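Local coordinates for D-alanyl transferase DltD (Enterococcus faecium TX0133A04, PDB 6PFX), which probably transfers D-alanine to lipoteichoic acid during the D-alanylation of the Gram-positive cell wall, at residues Y121-Y127 against N156-T160; Y142-R146 against S273-L277; N237-L241 against N297-Y303; S46-S52 against H348-W354. Numbering follows the deposited sequence.

In the fold
From the N terminus, residues 46-52 follow strand 39-43 of the parallel sheet and wait almost 300 residues for 348-354, so contact 4 closes a loop that holds the other three. Contact 1 comes next, a short closure of 121-127 on 156-160 within a helical, strand-free region. Contact 2 crosses it: helix 138-147 leaves from between the segments of contact 1 and packs on helix 271-284, which precedes strand 288-293. Contact 3 crosses contact 2 in turn, joining the loop before helix 243-250 to helix 298-304. Contacts 3 and 4 lie on one side of the chain's centre, their centres about 17 Å apart; contact 1 lies on the opposite side.

Contact 1: Y121-Y127 against N156-T160; sequences YSELQTY and NDTLT
Two helix starts meet here, the N-terminal turns of helices 123-132 and 157-167, separated widely enough that the nearest CA pair, Tyr127 and Leu159, is 8.8 Å apart. Side chains and one water bridge the gap. Each helix has its own N-cap: Gln125 N donates to Ser122 OG (3.1 Å), and Leu159 N to Asn156 OD1 (3.1 Å). Thr126 OG1 donates to Ser122 O (2.8 Å) and Thr160 OG1 to Asn156 O (2.9 Å), both within the first turn. Asn156, with chi1 t, thus does two jobs: OD1 caps its own helix while ND2 reaches across to donate to Tyr127 OH at 2.9 Å, a hydroxyl that also bonds Gln183 at the start of helix 181-193. The Asn156-Tyr127 bond joins two helices separated by helices 138-147 and 151-154, in a region of this SGNH-hydrolase clan member about 22 Å from the chain's centre (centre to centre). Water 1 extends the polar link, 2.7 Å from Tyr121 OH, donating to Glu123 OE2 at 2.9 Å and accepting weakly from Asn156 ND2 at 3.3 Å. The apolar part centres on Leu159 (chi1 t, chi2 p), pointing at the other segment: its CD1 lies 4.2 Å from Thr126 CG2 and 4.4 Å from Tyr127 CE1, at the edge of that ring. Leu159 CD2 also approaches the polar Tyr121 OH in van der Waals contact, at 3.3 Å.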
loop_
_atom_site.group_PDB
_atom_site.type_symbol
_atom_site.label_atom_id
_atom_site.label_comp_id
_atom_site.label_asym_id
_atom_site.label_seq_id
_atom_site.Cartn_x
_atom_site.Cartn_y
_atom_site.Cartn_z
ATOM N N TYR A 121 5.866 -5.436 12.194
ATOM C CA TYR A 121 6.900 -6.460 12.144
ATOM C C TYR A 121 6.322 -7.789 12.615
ATOM O O TYR A 121 5.762 -7.879 13.713
ATOM C CB TYR A 121 8.090 -6.084 13.019
ATOM C CG TYR A 121 9.081 -7.221 13.146
ATOM C CD1 TYR A 121 9.754 -7.709 12.033
ATOM C CD2 TYR A 121 9.330 -7.816 14.374
ATOM C CE1 TYR A 121 10.659 -8.760 12.144
ATOM C CE2 TYR A 121 10.228 -8.866 14.493
ATOM C CZ TYR A 121 10.889 -9.330 13.375
ATOM O OH TYR A 121 11.785 -10.372 13.480
ATOM N N SER A 122 6.453 -8.813 11.771
ATOM C CA SER A 122 5.865 -10.127 12.001
ATOM C C SER A 122 6.991 -11.149 11.976
ATOM O O SER A 122 7.595 -11.382 10.921
ATOM C CB SER A 122 4.848 -10.460 10.913
ATOM O OG SER A 122 4.418 -11.796 11.041
ATOM N N GLU A 123 7.289 -11.746 13.132
ATOM C CA GLU A 123 8.250 -12.840 13.150
ATOM C C GLU A 123 7.782 -13.979 12.254
ATOM O O GLU A 123 8.593 -14.626 11.582
ATOM C CB GLU A 123 8.447 -13.361 14.574
ATOM C CG GLU A 123 9.329 -12.489 15.448
ATOM C CD GLU A 123 9.433 -13.022 16.867
ATOM O OE1 GLU A 123 8.385 -13.368 17.454
ATOM O OE2 GLU A 123 10.563 -13.107 17.390
ATOM N N LEU A 124 6.471 -14.252 12.249
ATOM C CA LEU A 124 5.925 -15.335 11.434
ATOM C C LEU A 124 6.267 -15.127 9.965
ATOM O O LEU A 124 6.757 -16.038 9.289
ATOM C CB LEU A 124 4.404 -15.427 11.624
ATOM C CG LEU A 124 3.639 -16.392 10.710
ATOM C CD1 LEU A 124 4.113 -17.842 10.815
ATOM C CD2 LEU A 124 2.123 -16.320 10.973
ATOM N N GLN A 125 6.022 -13.919 9.456
ATOM C CA GLN A 125 6.257 -13.652 8.043
ATOM C C GLN A 125 7.740 -13.567 7.732
ATOM O O GLN A 125 8.160 -13.948 6.633
ATOM C CB GLN A 125 5.543 -12.360 7.655
ATOM C CG GLN A 125 4.033 -12.504 7.709
ATOM C CD GLN A 125 3.306 -11.223 7.398
ATOM O OE1 GLN A 125 3.893 -10.141 7.382
ATOM N NE2 GLN A 125 2.013 -11.341 7.140
ATOM N N THR A 126 8.542 -13.064 8.676
ATOM C CA THR A 126 9.989 -13.045 8.496
ATOM C C THR A 126 10.528 -14.465 8.387
ATOM O O THR A 126 11.304 -14.780 7.476
ATOM C CB THR A 126 10.648 -12.294 9.656
ATOM O OG1 THR A 126 10.124 -10.962 9.741
ATOM C CG2 THR A 126 12.152 -12.221 9.459
ATOM N N TYR A 127 10.094 -15.349 9.291
ATOM C CA TYR A 127 10.535 -16.736 9.236
ATOM C C TYR A 127 9.993 -17.426 7.990
ATOM O O TYR A 127 10.690 -18.240 7.369
ATOM C CB TYR A 127 10.088 -17.478 10.495
ATOM C CG TYR A 127 10.718 -17.037 11.800
ATOM C CD1 TYR A 127 11.656 -16.016 11.847
ATOM C CD2 TYR A 127 10.372 -17.664 12.993
ATOM C CE1 TYR A 127 12.221 -15.628 13.034
ATOM C CE2 TYR A 127 10.948 -17.287 14.186
ATOM C CZ TYR A 127 11.861 -16.262 14.198
ATOM O OH TYR A 127 12.429 -15.859 15.377
ATOM N N ASN A 156 16.617 -10.332 18.653
ATOM C CA ASN A 156 16.610 -11.765 18.368
ATOM C C ASN A 156 17.983 -12.142 17.829
ATOM O O ASN A 156 18.273 -11.934 16.649
ATOM C CB ASN A 156 15.521 -12.031 17.333
ATOM C CG ASN A 156 15.264 -13.502 17.104
ATOM O OD1 ASN A 156 16.144 -14.342 17.288
ATOM N ND2 ASN A 156 14.045 -13.822 16.690
ATOM N N ASP A 157 18.825 -12.725 18.692
ATOM C CA ASP A 157 20.215 -12.977 18.315
ATOM C C ASP A 157 20.337 -14.090 17.279
ATOM O O ASP A 157 21.187 -14.020 16.384
ATOM C CB ASP A 157 21.055 -13.303 19.553
ATOM C CG ASP A 157 21.338 -12.081 20.405
ATOM O OD1 ASP A 157 21.324 -10.955 19.858
ATOM O OD2 ASP A 157 21.577 -12.246 21.621
ATOM N N THR A 158 19.520 -15.134 17.388
ATOM C CA THR A 158 19.555 -16.194 16.385
ATOM C C THR A 158 19.191 -15.651 15.009
ATOM O O THR A 158 19.892 -15.903 14.022
ATOM C CB THR A 158 18.624 -17.322 16.819
ATOM O OG1 THR A 158 19.044 -17.789 18.110
ATOM C CG2 THR A 158 18.662 -18.465 15.823
ATOM N N LEU A 159 18.102 -14.885 14.925
ATOM C CA LEU A 159 17.713 -14.298 13.645
ATOM C C LEU A 159 18.783 -13.348 13.128
ATOM O O LEU A 159 19.097 -13.343 11.932
ATOM C CB LEU A 159 16.367 -13.586 13.787
ATOM C CG LEU A 159 15.926 -12.656 12.653
ATOM C CD1 LEU A 159 15.641 -13.458 11.398
ATOM C CD2 LEU A 159 14.697 -11.855 13.056
ATOM N N THR A 160 19.357 -12.536 14.014
ATOM C CA THR A 160 20.348 -11.559 13.580
ATOM C C THR A 160 21.535 -12.233 12.899
ATOM O O THR A 160 22.031 -11.747 11.873
ATOM C CB THR A 160 20.793 -10.725 14.784
ATOM O OG1 THR A 160 19.712 -9.886 15.218
ATOM C CG2 THR A 160 21.980 -9.874 14.422
HETATM O O HOH W 1 12.161 -11.160 16.028
#

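Contact 2: Y142-R146 against S273-L277; sequences YLARR and SDFQL
Asp274 gathers the polar bonds of this buried helix pair. Its OD1 accepts from Arg146 NE at 2.9 Å and its OD2 from Arg146 NH2 at 2.9 Å, a two-pronged salt bridge met edge-on by the guanidinium. Tyr142 OH donates to the same OD1 at 2.8 Å, so that Tyr142 and Arg146, one helical turn apart, hold one carboxylate. Arg146 curls to reach it, with chi1, chi2 and chi3 all m, while Tyr142 extends with chi1 t. Helices 138-147 and 271-284 cross at -131° in these segments, axes 10.8 Å apart, with CA pairs Tyr142-Ser273 at 8.3 Å and Leu143-Leu277 at 7.8 Å. The crossing ties the helical region to a helix that leads into strand 288-293 of the central parallel sheet. Beyond the carboxylate, Leu277 (chi1 m, chi2 t) brings CD1 to 3.9 Å from Tyr142 CD2 and 4.0 Å from Leu143 CD1. Ser273 CB lies 3.1 Å from Tyr142 OH; its OG bonds Phe381 O instead.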
loop_
_atom_site.group_PDB
_atom_site.type_symbol
_atom_site.label_atom_id
_atom_site.label_comp_id
_atom_site.label_asym_id
_atom_site.label_seq_id
_atom_site.Cartn_x
_atom_site.Cartn_y
_atom_site.Cartn_z
ATOM N N TYR A 142 19.167 -7.133 0.283
ATOM C CA TYR A 142 18.693 -5.809 0.658
ATOM C C TYR A 142 17.783 -5.888 1.876
ATOM O O TYR A 142 17.927 -5.115 2.828
ATOM C CB TYR A 142 17.971 -5.140 -0.519
ATOM C CG TYR A 142 17.381 -3.820 -0.123
ATOM C CD1 TYR A 142 18.173 -2.683 -0.022
ATOM C CD2 TYR A 142 16.037 -3.713 0.193
ATOM C CE1 TYR A 142 17.640 -1.477 0.374
ATOM C CE2 TYR A 142 15.489 -2.502 0.597
ATOM C CZ TYR A 142 16.301 -1.389 0.678
ATOM O OH TYR A 142 15.805 -0.170 1.070
ATOM N N LEU A 143 16.821 -6.812 1.857
ATOM C CA LEU A 143 15.927 -6.939 2.998
ATOM C C LEU A 143 16.698 -7.264 4.271
ATOM O O LEU A 143 16.397 -6.718 5.337
ATOM C CB LEU A 143 14.874 -8.002 2.722
ATOM C CG LEU A 143 13.914 -8.289 3.872
ATOM C CD1 LEU A 143 13.145 -7.045 4.235
ATOM C CD2 LEU A 143 12.993 -9.425 3.436
ATOM N N ALA A 144 17.688 -8.158 4.193
ATOM C CA ALA A 144 18.462 -8.483 5.387
ATOM C C ALA A 144 19.189 -7.250 5.901
ATOM O O ALA A 144 19.195 -6.978 7.106
ATOM C CB ALA A 144 19.460 -9.604 5.099
ATOM N N ARG A 145 19.763 -6.469 4.984
ATOM C CA ARG A 145 20.436 -5.231 5.359
ATOM C C ARG A 145 19.476 -4.283 6.057
ATOM O O ARG A 145 19.826 -3.654 7.064
ATOM C CB ARG A 145 21.007 -4.560 4.108
ATOM C CG ARG A 145 22.307 -5.153 3.625
ATOM C CD ARG A 145 23.132 -4.162 2.809
ATOM N NE ARG A 145 22.436 -3.610 1.645
ATOM C CZ ARG A 145 22.253 -4.258 0.495
ATOM N NH1 ARG A 145 22.693 -5.500 0.348
ATOM N NH2 ARG A 145 21.624 -3.663 -0.510
ATOM N N ARG A 146 18.258 -4.173 5.543
ATOM C CA ARG A 146 17.298 -3.261 6.145
ATOM C C ARG A 146 16.873 -3.754 7.516
ATOM O O ARG A 146 16.845 -2.987 8.484
ATOM C CB ARG A 146 16.078 -3.135 5.249
ATOM C CG ARG A 146 16.299 -2.299 4.025
ATOM C CD ARG A 146 16.399 -0.830 4.402
ATOM N NE ARG A 146 15.100 -0.176 4.552
ATOM C CZ ARG A 146 14.825 0.764 5.454
ATOM N NH1 ARG A 146 15.742 1.152 6.328
ATOM N NH2 ARG A 146 13.620 1.304 5.494
ATOM N N SER A 273 13.821 1.919 -2.453
ATOM C CA SER A 273 14.403 0.581 -2.464
ATOM C C SER A 273 13.527 -0.429 -1.726
ATOM O O SER A 273 13.439 -1.587 -2.155
ATOM C CB SER A 273 15.835 0.659 -1.941
ATOM O OG SER A 273 16.622 1.483 -2.799
ATOM N N ASP A 274 12.849 -0.025 -0.640
ATOM C CA ASP A 274 11.831 -0.891 -0.050
ATOM C C ASP A 274 10.737 -1.197 -1.074
ATOM O O ASP A 274 10.259 -2.334 -1.171
ATOM C CB ASP A 274 11.208 -0.262 1.203
ATOM C CG ASP A 274 12.192 -0.097 2.362
ATOM O OD1 ASP A 274 13.344 -0.565 2.294
ATOM O OD2 ASP A 274 11.795 0.519 3.372
ATOM N N PHE A 275 10.335 -0.186 -1.857
ATOM C CA PHE A 275 9.342 -0.375 -2.911
ATOM C C PHE A 275 9.847 -1.349 -3.965
ATOM O O PHE A 275 9.071 -2.154 -4.497
ATOM C CB PHE A 275 9.003 0.999 -3.538
ATOM C CG PHE A 275 7.889 0.941 -4.550
ATOM C CD1 PHE A 275 6.618 0.640 -4.150
ATOM C CD2 PHE A 275 8.108 1.215 -5.890
ATOM C CE1 PHE A 275 5.596 0.559 -5.049
ATOM C CE2 PHE A 275 7.064 1.138 -6.804
ATOM C CZ PHE A 275 5.814 0.803 -6.380
ATOM N N GLN A 276 11.154 -1.335 -4.236
ATOM C CA GLN A 276 11.719 -2.296 -5.173
ATOM C C GLN A 276 11.500 -3.737 -4.722
ATOM O O GLN A 276 11.366 -4.633 -5.562
ATOM C CB GLN A 276 13.207 -2.028 -5.403
ATOM C CG GLN A 276 13.802 -2.927 -6.472
ATOM C CD GLN A 276 13.194 -2.780 -7.872
ATOM O OE1 GLN A 276 12.566 -1.775 -8.223
ATOM N NE2 GLN A 276 13.404 -3.799 -8.678
ATOM N N LEU A 277 11.482 -3.985 -3.408
ATOM C CA LEU A 277 11.159 -5.321 -2.922
ATOM C C LEU A 277 9.767 -5.735 -3.374
ATOM O O LEU A 277 9.565 -6.858 -3.846
ATOM C CB LEU A 277 11.224 -5.353 -1.398
ATOM C CG LEU A 277 12.594 -5.246 -0.746
ATOM C CD1 LEU A 277 12.470 -5.117 0.758
ATOM C CD2 LEU A 277 13.371 -6.508 -1.054
#

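Contact 3: N237-L241 against N297-Y303; sequences NPFGL and NEKWSDY
Phe239, in an irregular loop, packs against two aromatic side chains, Trp300 and Tyr303, of helix 298-304. Phe239 (chi1 m) receives the edge of Trp300 on its face, an edge-to-face pair with Phe239 and Trp300 six-membered ring centroids 5.2 Å apart and planes at 83°; Phe239 CG to Trp300 CE3 is 3.9 Å. The Tyr303 ring lies oblique to it, centroids 4.9 Å apart, with Phe239 CE1 3.6 Å from Tyr303 CB. Both Trp300 and Tyr303 have chi1 t. Backbones come closest at Phe239 and Lys299, CA to CA 5.1 Å. Asn297, N-cap of helix 298-304, uses OD1 for weak capping bonds from Lys299 N (2.8 Å) and Trp300 N (3.3 Å), and donates through ND2 to Phe239 O at 2.8 Å. Water 2 joins Pro238 O (2.9 Å) to Lys299 NZ (3.0 Å). Gly240 has positive phi (76°), which suits glycine as the loop turns, and Leu241 CD1 touches Trp300 CE3 at 4.2 Å. The loop is held by Asn237: OD1 accepts from Phe239 N (2.9 Å) and Leu241 N (3.2 Å), and ND2 donates to Leu241 O (2.9 Å). The first of these bonds defines an Asx turn; Phe239, its third residue, completes an aromatic cluster with Trp300 and Tyr303.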
loop_
_atom_site.group_PDB
_atom_site.type_symbol
_atom_site.label_atom_id
_atom_site.label_comp_id
_atom_site.label_asym_id
_atom_site.label_seq_id
_atom_site.Cartn_x
_atom_site.Cartn_y
_atom_site.Cartn_z
ATOM N N ASN A 237 -14.033 24.597 7.354
ATOM C CA ASN A 237 -12.670 25.054 7.162
ATOM C C ASN A 237 -12.506 25.510 5.721
ATOM O O ASN A 237 -13.361 25.203 4.875
ATOM C CB ASN A 237 -11.665 23.932 7.479
ATOM C CG ASN A 237 -11.806 22.724 6.532
ATOM O OD1 ASN A 237 -11.137 22.663 5.501
ATOM N ND2 ASN A 237 -12.674 21.772 6.880
ATOM N N PRO A 238 -11.432 26.207 5.406
ATOM C CA PRO A 238 -11.241 26.734 4.048
ATOM C C PRO A 238 -10.508 25.808 3.100
ATOM O O PRO A 238 -10.252 26.205 1.953
ATOM C CB PRO A 238 -10.414 28.011 4.272
ATOM C CG PRO A 238 -9.758 27.847 5.553
ATOM C CD PRO A 238 -10.510 26.826 6.377
ATOM N N PHE A 239 -10.183 24.596 3.534
ATOM C CA PHE A 239 -9.219 23.770 2.828
ATOM C C PHE A 239 -9.830 22.556 2.151
ATOM O O PHE A 239 -9.094 21.768 1.550
ATOM C CB PHE A 239 -8.122 23.286 3.784
ATOM C CG PHE A 239 -7.419 24.390 4.499
ATOM C CD1 PHE A 239 -6.669 25.303 3.800
ATOM C CD2 PHE A 239 -7.502 24.504 5.875
ATOM C CE1 PHE A 239 -6.015 26.332 4.467
ATOM C CE2 PHE A 239 -6.852 25.519 6.545
ATOM C CZ PHE A 239 -6.110 26.436 5.839
ATOM N N GLY A 240 -11.137 22.362 2.252
ATOM C CA GLY A 240 -11.734 21.176 1.674
ATOM C C GLY A 240 -11.502 19.913 2.469
ATOM O O GLY A 240 -11.602 18.816 1.909
ATOM N N LEU A 241 -11.201 20.035 3.761
ATOM C CA LEU A 241 -10.935 18.884 4.615
ATOM C C LEU A 241 -12.228 18.429 5.278
ATOM O O LEU A 241 -13.086 19.247 5.622
ATOM C CB LEU A 241 -9.914 19.228 5.706
ATOM C CG LEU A 241 -8.582 19.795 5.233
ATOM C CD1 LEU A 241 -7.739 20.307 6.403
ATOM C CD2 LEU A 241 -7.805 18.749 4.460
ATOM N N ASN A 297 -4.176 17.549 -1.741
ATOM C CA ASN A 297 -5.137 18.641 -1.815
ATOM C C ASN A 297 -4.417 19.965 -1.999
ATOM O O ASN A 297 -3.618 20.370 -1.153
ATOM C CB ASN A 297 -5.912 18.615 -0.485
ATOM C CG ASN A 297 -6.966 19.699 -0.380
ATOM O OD1 ASN A 297 -6.853 20.752 -0.999
ATOM N ND2 ASN A 297 -7.981 19.460 0.451
ATOM N N GLU A 298 -4.691 20.639 -3.126
ATOM C CA GLU A 298 -3.962 21.862 -3.447
ATOM C C GLU A 298 -4.313 23.009 -2.502
ATOM O O GLU A 298 -3.460 23.854 -2.219
ATOM C CB GLU A 298 -4.195 22.279 -4.899
ATOM C CG GLU A 298 -3.151 23.276 -5.397
ATOM C CD GLU A 298 -3.344 23.653 -6.849
ATOM O OE1 GLU A 298 -2.581 24.508 -7.338
ATOM O OE2 GLU A 298 -4.259 23.096 -7.496
ATOM N N LYS A 299 -5.541 23.060 -1.986
ATOM C CA LYS A 299 -5.858 24.104 -1.015
ATOM C C LYS A 299 -4.992 23.950 0.227
ATOM O O LYS A 299 -4.555 24.938 0.826
ATOM C CB LYS A 299 -7.336 24.064 -0.648
ATOM C CG LYS A 299 -8.241 24.576 -1.748
ATOM C CD LYS A 299 -9.701 24.451 -1.369
ATOM C CE LYS A 299 -10.581 24.881 -2.530
ATOM N NZ LYS A 299 -12.028 24.621 -2.301
ATOM N N TRP A 300 -4.713 22.703 0.611
ATOM C CA TRP A 300 -3.862 22.430 1.758
ATOM C C TRP A 300 -2.389 22.680 1.448
ATOM O O TRP A 300 -1.694 23.311 2.245
ATOM C CB TRP A 300 -4.057 20.981 2.205
ATOM C CG TRP A 300 -3.289 20.653 3.422
ATOM C CD1 TRP A 300 -2.289 19.719 3.552
ATOM C CD2 TRP A 300 -3.427 21.274 4.701
ATOM N NE1 TRP A 300 -1.812 19.722 4.845
ATOM C CE2 TRP A 300 -2.493 20.670 5.563
ATOM C CE3 TRP A 300 -4.256 22.285 5.202
ATOM C CZ2 TRP A 300 -2.373 21.038 6.894
ATOM C CZ3 TRP A 300 -4.128 22.647 6.516
ATOM C CH2 TRP A 300 -3.198 22.026 7.348
ATOM N N SER A 301 -1.887 22.221 0.299
ATOM C CA SER A 301 -0.484 22.483 -0.018
ATOM C C SER A 301 -0.238 23.974 -0.235
ATOM O O SER A 301 0.856 24.467 0.060
ATOM C CB SER A 301 -0.035 21.655 -1.228
ATOM O OG SER A 301 -0.797 21.944 -2.385
ATOM N N ASP A 302 -1.231 24.708 -0.749
ATOM C CA ASP A 302 -1.089 26.156 -0.833
ATOM C C ASP A 302 -0.807 26.742 0.547
ATOM O O ASP A 302 0.018 27.652 0.698
ATOM C CB ASP A 302 -2.373 26.781 -1.382
ATOM C CG ASP A 302 -2.517 26.662 -2.894
ATOM O OD1 ASP A 302 -1.578 26.249 -3.612
ATOM O OD2 ASP A 302 -3.622 26.996 -3.368
ATOM N N TYR A 303 -1.486 26.221 1.568
ATOM C CA TYR A 303 -1.326 26.741 2.918
ATOM C C TYR A 303 -0.018 26.292 3.558
ATOM O O TYR A 303 0.695 27.106 4.157
ATOM C CB TYR A 303 -2.506 26.300 3.781
ATOM C CG TYR A 303 -2.499 26.857 5.173
ATOM C CD1 TYR A 303 -2.625 28.214 5.387
ATOM C CD2 TYR A 303 -2.398 26.033 6.278
ATOM C CE1 TYR A 303 -2.629 28.733 6.640
ATOM C CE2 TYR A 303 -2.403 26.551 7.557
ATOM C CZ TYR A 303 -2.524 27.912 7.725
ATOM O OH TYR A 303 -2.534 28.485 8.975
HETATM O O HOH W 2 -12.601 25.939 0.336
#

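Contact 4: S46-S52 against H348-W354; sequences SELSRIS and HLGWKGW
Ser46 (chi1 p) meets the ring edge of His348 (chi1 m), its OG only 2.3 Å from His348 NE2, a very short hydrogen bond in which either could donate. His348 ND1 bonds Asp345 OD2, so the three residues have the geometry of a Ser-His-Asp triad, consistent with a catalytic site as in other SGNH hydrolases. Residues 46-49 form a 3-10 turn, Ser49 N donating to Ser46 O (3.1 Å), and Arg50 centres an inverse gamma turn, Ile51 N to Ser49 O at 2.8 Å. CA pairs set the register: Glu47-His348 4.7 Å, Arg50-Gly350 7.0 Å, Ser52-Trp351 6.9 Å. Glu47 N lies 3.6 Å from His348 CD2. Trp354 (chi1 m) points at the other segment, CZ2 3.6 Å from Glu47 O at its edge and CH2 3.7 Å from Leu48 CD2. Arg50 CG packs 4.1 Å from His348 CB and 3.8 Å from Leu349 O, while its NH2 forms a salt bridge with Glu344. Ser52 CB rests 3.9 Å from Trp351 CD1. Gly350 is the N-cap of helix 351-365, whose Trp351 leans on helix 219-233 and Trp354 on Pro56 of helix 56-62; the 46-52 loop itself runs from strand 39-43 into helix 56-62.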
loop_
_atom_site.group_PDB
_atom_site.type_symbol
_atom_site.label_atom_id
_atom_site.label_comp_id
_atom_site.label_asym_id
_atom_site.label_seq_id
_atom_site.Cartn_x
_atom_site.Cartn_y
_atom_site.Cartn_z
ATOM N N SER A 46 -3.625 3.990 5.272
ATOM C CA SER A 46 -4.847 4.363 5.981
ATOM C C SER A 46 -5.987 4.789 5.063
ATOM O O SER A 46 -7.146 4.766 5.493
ATOM C CB SER A 46 -4.554 5.481 6.991
ATOM O OG SER A 46 -3.893 6.563 6.367
ATOM N N GLU A 47 -5.701 5.176 3.819
ATOM C CA GLU A 47 -6.771 5.595 2.924
ATOM C C GLU A 47 -7.751 4.463 2.657
ATOM O O GLU A 47 -8.900 4.714 2.279
ATOM C CB GLU A 47 -6.196 6.129 1.609
ATOM C CG GLU A 47 -5.551 5.090 0.687
ATOM C CD GLU A 47 -4.197 4.595 1.157
ATOM O OE1 GLU A 47 -3.589 5.170 2.089
ATOM O OE2 GLU A 47 -3.734 3.602 0.581
ATOM N N LEU A 48 -7.326 3.217 2.839
ATOM C CA LEU A 48 -8.234 2.118 2.556
ATOM C C LEU A 48 -9.339 1.981 3.593
ATOM O O LEU A 48 -10.308 1.256 3.345
ATOM C CB LEU A 48 -7.441 0.816 2.435
ATOM C CG LEU A 48 -6.573 0.704 1.176
ATOM C CD1 LEU A 48 -5.636 -0.498 1.283
ATOM C CD2 LEU A 48 -7.437 0.595 -0.060
ATOM N N SER A 49 -9.232 2.653 4.732
ATOM C CA SER A 49 -10.314 2.660 5.706
ATOM C C SER A 49 -11.350 3.751 5.445
ATOM O O SER A 49 -12.308 3.871 6.215
ATOM C CB SER A 49 -9.756 2.847 7.117
ATOM O OG SER A 49 -9.335 4.187 7.296
ATOM N N ARG A 50 -11.194 4.547 4.387
ATOM C CA ARG A 50 -12.121 5.653 4.135
ATOM C C ARG A 50 -13.363 5.096 3.439
ATOM O O ARG A 50 -13.556 5.237 2.228
ATOM C CB ARG A 50 -11.463 6.757 3.312
ATOM C CG ARG A 50 -10.179 7.358 3.900
ATOM C CD ARG A 50 -10.385 7.943 5.294
ATOM N NE ARG A 50 -10.505 6.923 6.332
ATOM C CZ ARG A 50 -11.158 7.094 7.480
ATOM N NH1 ARG A 50 -11.213 6.105 8.364
ATOM N NH2 ARG A 50 -11.767 8.246 7.736
ATOM N N ILE A 51 -14.236 4.469 4.227
ATOM C CA ILE A 51 -15.458 3.881 3.682
ATOM C C ILE A 51 -16.467 4.994 3.412
ATOM O O ILE A 51 -16.911 5.687 4.335
ATOM C CB ILE A 51 -16.058 2.822 4.619
ATOM C CG1 ILE A 51 -15.011 1.799 5.069
ATOM C CG2 ILE A 51 -17.233 2.101 3.915
ATOM C CD1 ILE A 51 -14.648 0.781 4.027
ATOM N N SER A 52 -16.822 5.164 2.148
ATOM C CA SER A 52 -17.830 6.094 1.668
ATOM C C SER A 52 -18.540 5.348 0.545
ATOM O O SER A 52 -18.141 4.225 0.198
ATOM C CB SER A 52 -17.186 7.352 1.110
ATOM O OG SER A 52 -16.618 7.108 -0.165
ATOM N N HIS A 348 -5.434 11.401 2.282
ATOM C CA HIS A 348 -6.227 10.209 2.016
ATOM C C HIS A 348 -7.238 10.439 0.905
ATOM O O HIS A 348 -8.017 11.399 0.950
ATOM C CB HIS A 348 -6.983 9.776 3.275
ATOM C CG HIS A 348 -6.093 9.458 4.428
ATOM N ND1 HIS A 348 -6.249 10.036 5.669
ATOM C CD2 HIS A 348 -5.032 8.625 4.528
ATOM C CE1 HIS A 348 -5.315 9.578 6.483
ATOM N NE2 HIS A 348 -4.565 8.718 5.816
ATOM N N LEU A 349 -7.260 9.518 -0.062
ATOM C CA LEU A 349 -8.268 9.548 -1.110
ATOM C C LEU A 349 -9.660 9.635 -0.509
ATOM O O LEU A 349 -9.948 9.024 0.526
ATOM C CB LEU A 349 -8.186 8.282 -1.959
ATOM C CG LEU A 349 -7.093 8.243 -3.013
ATOM C CD1 LEU A 349 -7.024 6.824 -3.554
ATOM C CD2 LEU A 349 -7.343 9.215 -4.134
ATOM N N GLY A 350 -10.532 10.387 -1.183
ATOM C CA GLY A 350 -11.872 10.698 -0.740
ATOM C C GLY A 350 -12.856 10.439 -1.878
ATOM O O GLY A 350 -12.598 9.724 -2.794
ATOM N N TRP A 351 -14.000 11.134 -1.775
ATOM C CA TRP A 351 -15.166 10.773 -2.588
ATOM C C TRP A 351 -14.859 10.785 -4.088
ATOM O O TRP A 351 -15.040 9.779 -4.788
ATOM C CB TRP A 351 -16.317 11.722 -2.245
ATOM C CG TRP A 351 -16.528 11.878 -0.756
ATOM C CD1 TRP A 351 -17.325 11.111 0.043
ATOM C CD2 TRP A 351 -15.919 12.857 0.108
ATOM N NE1 TRP A 351 -17.244 11.540 1.348
ATOM C CE2 TRP A 351 -16.398 12.616 1.413
ATOM C CE3 TRP A 351 -15.010 13.908 -0.096
ATOM C CZ2 TRP A 351 -16.014 13.395 2.508
ATOM C CZ3 TRP A 351 -14.630 14.689 0.995
ATOM C CH2 TRP A 351 -15.130 14.420 2.282
ATOM N N LYS A 352 -14.396 11.914 -4.606
ATOM C CA LYS A 352 -14.133 11.999 -6.037
ATOM C C LYS A 352 -12.901 11.202 -6.432
ATOM O O LYS A 352 -12.830 10.701 -7.566
ATOM C CB LYS A 352 -14.017 13.471 -6.423
ATOM C CG LYS A 352 -15.386 14.152 -6.491
ATOM C CD LYS A 352 -16.084 13.893 -7.802
ATOM C CE LYS A 352 -15.423 14.660 -8.936
ATOM N NZ LYS A 352 -15.777 14.095 -10.266
ATOM N N GLY A 353 -11.941 11.070 -5.515
ATOM C CA GLY A 353 -10.710 10.370 -5.826
ATOM C C GLY A 353 -10.922 8.878 -5.967
ATOM O O GLY A 353 -10.465 8.262 -6.934
ATOM N N TRP A 354 -11.633 8.278 -5.005
ATOM C CA TRP A 354 -12.010 6.875 -5.140
ATOM C C TRP A 354 -12.893 6.652 -6.363
ATOM O O TRP A 354 -12.784 5.620 -7.030
ATOM C CB TRP A 354 -12.689 6.360 -3.867
ATOM C CG TRP A 354 -11.731 5.999 -2.769
ATOM C CD1 TRP A 354 -11.712 6.498 -1.492
ATOM C CD2 TRP A 354 -10.654 5.047 -2.842
ATOM N NE1 TRP A 354 -10.696 5.912 -0.773
ATOM C CE2 TRP A 354 -10.031 5.023 -1.577
ATOM C CE3 TRP A 354 -10.166 4.205 -3.850
ATOM C CZ2 TRP A 354 -8.941 4.199 -1.299
ATOM C CZ3 TRP A 354 -9.086 3.389 -3.571
ATOM C CH2 TRP A 354 -8.488 3.392 -2.306
#